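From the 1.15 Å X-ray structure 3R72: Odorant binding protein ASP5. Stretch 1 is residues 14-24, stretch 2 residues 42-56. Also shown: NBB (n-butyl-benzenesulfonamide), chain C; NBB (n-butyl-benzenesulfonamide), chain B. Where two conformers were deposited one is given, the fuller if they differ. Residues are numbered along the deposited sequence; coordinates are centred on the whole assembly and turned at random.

Stretch 1 (14-24) NMRKSCLQKIA
Stretch 2 42-56: HDLQCYTTCIMKLLR

A helix that enters from earlier in the chain and runs to Ile 23 crosses a second helix that starts at His 42, with their N-to-C directions 136° apart and axes 9.4 Å apart at closest approach. CA-to-CA register fixes the pairing: Ile 23 with Tyr 47 at 6.2 Å, Cys 19 with Cys 50 at 6.0 Å, Met 15 with Ile 51 at 6.6 Å. The contact buries 619 Å² and contains no hydrogen bond between the stretches; packing and one covalent link define it.

Along the second helix, Asp 43 comes first, its carbonyl O 3.3 Å from CG2 of Ile 23 (chi1 m, chi2 m). Leu 44 and Gln 45 point away. Cys 46 adds CB, 4.3 Å from Ile 23 CD1.

Tyr 47 leaves sideways, but chi1 t and chi2 90° bring its ring end nearer. CE1 lies 3.6 Å from Cys 19 CB and 4.1 Å from Leu 20 CD2, while OH sits 3.4 Å from CG of Arg 16, whose extended start (chi1 t, chi2 t) runs past it. Thr 48 points away, its OG1 donating to Gln 45 O at 2.7 Å within the helix.

Cys 50 (chi1 t) points toward Cys 19 (chi1 m), and their SG atoms bond at 2.1 Å with chi3 -86°, near the relaxed disulfide value. Cys 19 is also a knob, seated among Tyr 47, Cys 50, Ile 51 and Leu 54.

Ile 51 (m, m) turns CD1 to within 3.8 Å of Met 15 CB and 3.7 Å of Cys 19 SG. Leu 54, off-rotamer at chi1 -115°, places CD2 3.7 Å from Cys 19 SG. Leu 55 (m, t) sets CD2 3.7 Å from Met 15 SD (m, t, m); that CD2 is also 3.5 Å from C6 of the chain C ligand, so this end of the packing borders bound sulfonamide. Arg 56, at positive phi, closes the helix with a Schellman motif.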

# COMPACT_ATOMS: atom_id res chain seq x y z
N ASN A 14 -4.67 12.18 -4.26
CA ASN A 14 -3.64 12.98 -4.90
C ASN A 14 -2.37 12.19 -5.19
O ASN A 14 -1.75 12.38 -6.23
CB ASN A 14 -3.40 14.26 -4.12
CG ASN A 14 -4.48 15.27 -4.41
OD1 ASN A 14 -4.68 15.66 -5.55
ND2 ASN A 14 -5.20 15.68 -3.39
N MET A 15 -1.99 11.28 -4.31
CA MET A 15 -0.88 10.36 -4.59
C MET A 15 -1.21 9.45 -5.77
O MET A 15 -0.38 9.24 -6.66
CB MET A 15 -0.58 9.52 -3.36
CG MET A 15 0.03 10.34 -2.24
SD MET A 15 0.64 9.36 -0.87
CE MET A 15 -0.84 8.57 -0.37
N ARG A 16 -2.42 8.92 -5.79
CA ARG A 16 -2.85 8.08 -6.91
C ARG A 16 -2.73 8.83 -8.22
O ARG A 16 -2.17 8.32 -9.20
CB ARG A 16 -4.30 7.62 -6.74
CG ARG A 16 -4.85 6.93 -8.00
CD ARG A 16 -6.26 6.45 -7.87
NE ARG A 16 -6.38 5.38 -6.90
CZ ARG A 16 -7.44 4.57 -6.80
NH1 ARG A 16 -8.49 4.71 -7.61
NH2 ARG A 16 -7.47 3.64 -5.86
N LYS A 17 -3.29 10.04 -8.25
CA LYS A 17 -3.29 10.87 -9.45
C LYS A 17 -1.91 10.99 -10.02
O LYS A 17 -1.69 10.81 -11.23
CB LYS A 17 -3.75 12.29 -9.13
CG LYS A 17 -5.23 12.52 -9.10
CD LYS A 17 -5.57 13.98 -9.46
CE LYS A 17 -6.47 14.60 -8.41
NZ LYS A 17 -7.36 15.63 -8.99
N SER A 18 -0.96 11.33 -9.16
CA SER A 18 0.44 11.49 -9.53
C SER A 18 1.00 10.21 -10.11
O SER A 18 1.57 10.18 -11.19
CB SER A 18 1.26 11.88 -8.30
OG SER A 18 2.63 12.00 -8.61
N CYS A 19 0.87 9.12 -9.36
CA CYS A 19 1.44 7.85 -9.79
C CYS A 19 0.75 7.26 -11.05
O CYS A 19 1.42 6.64 -11.88
CB CYS A 19 1.47 6.87 -8.62
SG CYS A 19 2.68 7.25 -7.32
N LEU A 20 -0.57 7.44 -11.18
CA LEU A 20 -1.30 6.93 -12.37
C LEU A 20 -0.75 7.56 -13.64
O LEU A 20 -0.62 6.90 -14.68
CB LEU A 20 -2.80 7.21 -12.32
CG LEU A 20 -3.73 6.32 -11.50
CD1 LEU A 20 -5.16 6.83 -11.56
CD2 LEU A 20 -3.67 4.85 -11.92
N GLN A 21 -0.48 8.86 -13.55
CA GLN A 21 0.03 9.64 -14.67
C GLN A 21 1.46 9.19 -15.02
O GLN A 21 1.78 8.98 -16.18
CB GLN A 21 0.01 11.12 -14.32
N LYS A 22 2.29 9.03 -13.99
CA LYS A 22 3.70 8.65 -14.16
C LYS A 22 3.88 7.22 -14.73
O LYS A 22 4.70 6.98 -15.63
CB LYS A 22 4.41 8.77 -12.81
CG LYS A 22 5.83 8.27 -12.76
CD LYS A 22 6.46 8.67 -11.44
CE LYS A 22 7.93 8.26 -11.36
NZ LYS A 22 8.50 8.53 -10.01
N ILE A 23 3.10 6.29 -14.19
CA ILE A 23 3.16 4.88 -14.58
C ILE A 23 2.30 4.54 -15.82
O ILE A 23 2.52 3.50 -16.46
CB ILE A 23 2.80 3.99 -13.37
CG1 ILE A 23 3.77 4.24 -12.21
CG2 ILE A 23 2.82 2.51 -13.75
CD1 ILE A 23 5.23 4.03 -12.55
N ALA A 24 1.34 5.38 -16.18
CA ALA A 24 0.55 5.23 -17.40
C ALA A 24 -0.33 3.96 -17.42
O ALA A 24 -0.44 3.25 -18.43
CB ALA A 24 1.45 5.33 -18.66
N HIS A 42 3.34 -5.92 -14.54
CA HIS A 42 4.48 -5.21 -14.01
C HIS A 42 4.20 -3.72 -13.84
O HIS A 42 4.75 -3.10 -12.94
CB HIS A 42 5.72 -5.47 -14.86
CG HIS A 42 6.99 -5.04 -14.20
ND1 HIS A 42 7.63 -3.87 -14.52
CD2 HIS A 42 7.75 -5.64 -13.26
CE1 HIS A 42 8.73 -3.76 -13.79
NE2 HIS A 42 8.83 -4.82 -13.02
N ASP A 43 3.35 -3.14 -14.67
CA ASP A 43 3.02 -1.73 -14.52
C ASP A 43 2.22 -1.47 -13.25
O ASP A 43 2.50 -0.52 -12.52
CB ASP A 43 2.33 -1.20 -15.76
CG ASP A 43 3.23 -1.26 -16.98
OD1 ASP A 43 4.44 -1.00 -16.84
OD2 ASP A 43 2.73 -1.57 -18.07
N LEU A 44 1.24 -2.32 -12.96
CA LEU A 44 0.53 -2.21 -11.69
C LEU A 44 1.48 -2.44 -10.52
O LEU A 44 1.41 -1.73 -9.50
CB LEU A 44 -0.65 -3.19 -11.64
CG LEU A 44 -1.48 -3.15 -10.36
CD1 LEU A 44 -2.05 -1.77 -10.06
CD2 LEU A 44 -2.57 -4.22 -10.43
N GLN A 45 2.40 -3.39 -10.68
CA GLN A 45 3.40 -3.60 -9.64
C GLN A 45 4.18 -2.32 -9.37
O GLN A 45 4.36 -1.90 -8.22
CB GLN A 45 4.31 -4.76 -10.03
CG GLN A 45 3.57 -6.09 -10.09
CD GLN A 45 4.32 -7.22 -10.74
OE1 GLN A 45 5.39 -7.05 -11.32
NE2 GLN A 45 3.75 -8.41 -10.64
N CYS A 46 4.63 -1.66 -10.43
CA CYS A 46 5.40 -0.43 -10.26
C CYS A 46 4.57 0.73 -9.71
O CYS A 46 5.12 1.58 -9.01
CB CYS A 46 6.09 -0.05 -11.56
SG CYS A 46 7.40 -1.25 -12.06
N TYR A 47 3.26 0.73 -9.96
CA TYR A 47 2.38 1.70 -9.30
C TYR A 47 2.47 1.55 -7.78
O TYR A 47 2.54 2.55 -7.06
CB TYR A 47 0.94 1.57 -9.82
CG TYR A 47 -0.05 2.38 -9.03
CD1 TYR A 47 -0.36 3.69 -9.37
CD2 TYR A 47 -0.66 1.84 -7.92
CE1 TYR A 47 -1.25 4.44 -8.61
CE2 TYR A 47 -1.55 2.58 -7.16
CZ TYR A 47 -1.84 3.88 -7.51
OH TYR A 47 -2.71 4.63 -6.76
N THR A 48 2.45 0.32 -7.29
CA THR A 48 2.54 0.13 -5.85
C THR A 48 3.84 0.69 -5.29
O THR A 48 3.85 1.26 -4.20
CB THR A 48 2.29 -1.32 -5.37
OG1 THR A 48 3.34 -2.21 -5.75
CG2 THR A 48 0.94 -1.83 -5.85
N THR A 49 4.93 0.51 -6.02
CA THR A 49 6.20 1.06 -5.58
C THR A 49 6.18 2.59 -5.58
O THR A 49 6.72 3.21 -4.67
CB THR A 49 7.36 0.58 -6.47
OG1 THR A 49 7.20 -0.82 -6.73
CG2 THR A 49 8.71 0.86 -5.81
N CYS A 50 5.57 3.19 -6.59
CA CYS A 50 5.45 4.63 -6.68
C CYS A 50 4.75 5.19 -5.44
O CYS A 50 5.24 6.15 -4.81
CB CYS A 50 4.71 5.01 -7.97
SG CYS A 50 4.48 6.79 -8.26
N ILE A 51 3.65 4.56 -5.05
CA ILE A 51 2.88 5.00 -3.90
C ILE A 51 3.68 4.80 -2.61
O ILE A 51 3.75 5.69 -1.76
CB ILE A 51 1.53 4.26 -3.82
CG1 ILE A 51 0.61 4.67 -4.97
CG2 ILE A 51 0.85 4.47 -2.48
CD1 ILE A 51 0.10 6.11 -4.93
N MET A 52 4.27 3.61 -2.43
CA MET A 52 5.01 3.37 -1.19
C MET A 52 6.21 4.30 -1.08
O MET A 52 6.58 4.74 0.01
CB MET A 52 5.41 1.91 -1.04
CG MET A 52 4.18 1.02 -0.84
SD MET A 52 4.51 -0.70 -0.42
CE MET A 52 5.16 -0.56 1.22
N LYS A 53 6.85 4.62 -2.20
CA LYS A 53 7.95 5.58 -2.14
C LYS A 53 7.47 6.98 -1.72
O LYS A 53 8.16 7.66 -0.95
CB LYS A 53 8.74 5.62 -3.44
CG LYS A 53 9.63 4.40 -3.62
CD LYS A 53 10.59 4.54 -4.77
CE LYS A 53 11.61 3.41 -4.77
NZ LYS A 53 12.85 3.73 -5.53
N LEU A 54 6.32 7.40 -2.22
CA LEU A 54 5.71 8.67 -1.79
C LEU A 54 5.45 8.71 -0.29
O LEU A 54 5.69 9.72 0.36
CB LEU A 54 4.40 8.92 -2.53
CG LEU A 54 4.30 10.10 -3.50
CD1 LEU A 54 5.67 10.60 -3.97
CD2 LEU A 54 3.37 9.79 -4.67
N LEU A 55 4.95 7.60 0.25
CA LEU A 55 4.65 7.49 1.68
C LEU A 55 5.87 7.22 2.55
O LEU A 55 5.76 7.15 3.77
CB LEU A 55 3.59 6.42 1.93
CG LEU A 55 2.20 6.86 1.50
CD1 LEU A 55 1.25 5.68 1.53
CD2 LEU A 55 1.70 8.03 2.37
N ARG A 56 7.02 7.01 1.91
CA ARG A 56 8.28 6.73 2.59
C ARG A 56 8.26 5.34 3.26
O ARG A 56 9.08 5.06 4.13
CB ARG A 56 8.62 7.84 3.61
CG ARG A 56 8.38 9.29 3.16
CD ARG A 56 9.45 9.71 2.18
NE ARG A 56 10.81 9.60 2.72
CZ ARG A 56 11.91 9.66 1.98
NH1 ARG A 56 11.82 9.84 0.68
NH2 ARG A 56 13.11 9.54 2.56
O1S NBB C . -2.93 3.75 2.74
S NBB C . -2.45 4.51 3.86
O2S NBB C . -1.12 4.15 4.27
N10 NBB C . -3.43 4.23 5.09
C11 NBB C . -4.85 4.49 4.97
C12 NBB C . -5.66 3.66 5.96
C13 NBB C . -7.09 4.16 6.09
C14 NBB C . -7.90 3.89 4.85
C4 NBB C . -2.47 6.10 3.55
C5 NBB C . -1.48 6.96 4.02
C6 NBB C . -1.50 8.33 3.76
C1 NBB C . -2.55 8.87 3.03
C2 NBB C . -3.55 8.03 2.55
C3 NBB C . -3.51 6.66 2.81
O1S NBB B . 2.68 1.50 2.36
S NBB B . 1.29 1.75 2.41
O2S NBB B . 0.77 2.64 1.40
N10 NBB B . 0.98 2.38 3.85
C11 NBB B . 1.39 1.69 5.05
C12 NBB B . 0.39 1.87 6.18
C13 NBB B . -0.94 1.14 5.94
C14 NBB B . -0.77 -0.36 6.07
C4 NBB B . 0.49 0.32 2.31
C5 NBB B . -0.90 0.33 2.30
C6 NBB B . -1.63 -0.87 2.23
C1 NBB B . -0.98 -2.10 2.17
C2 NBB B . 0.39 -2.12 2.16
C3 NBB B . 1.12 -0.94 2.23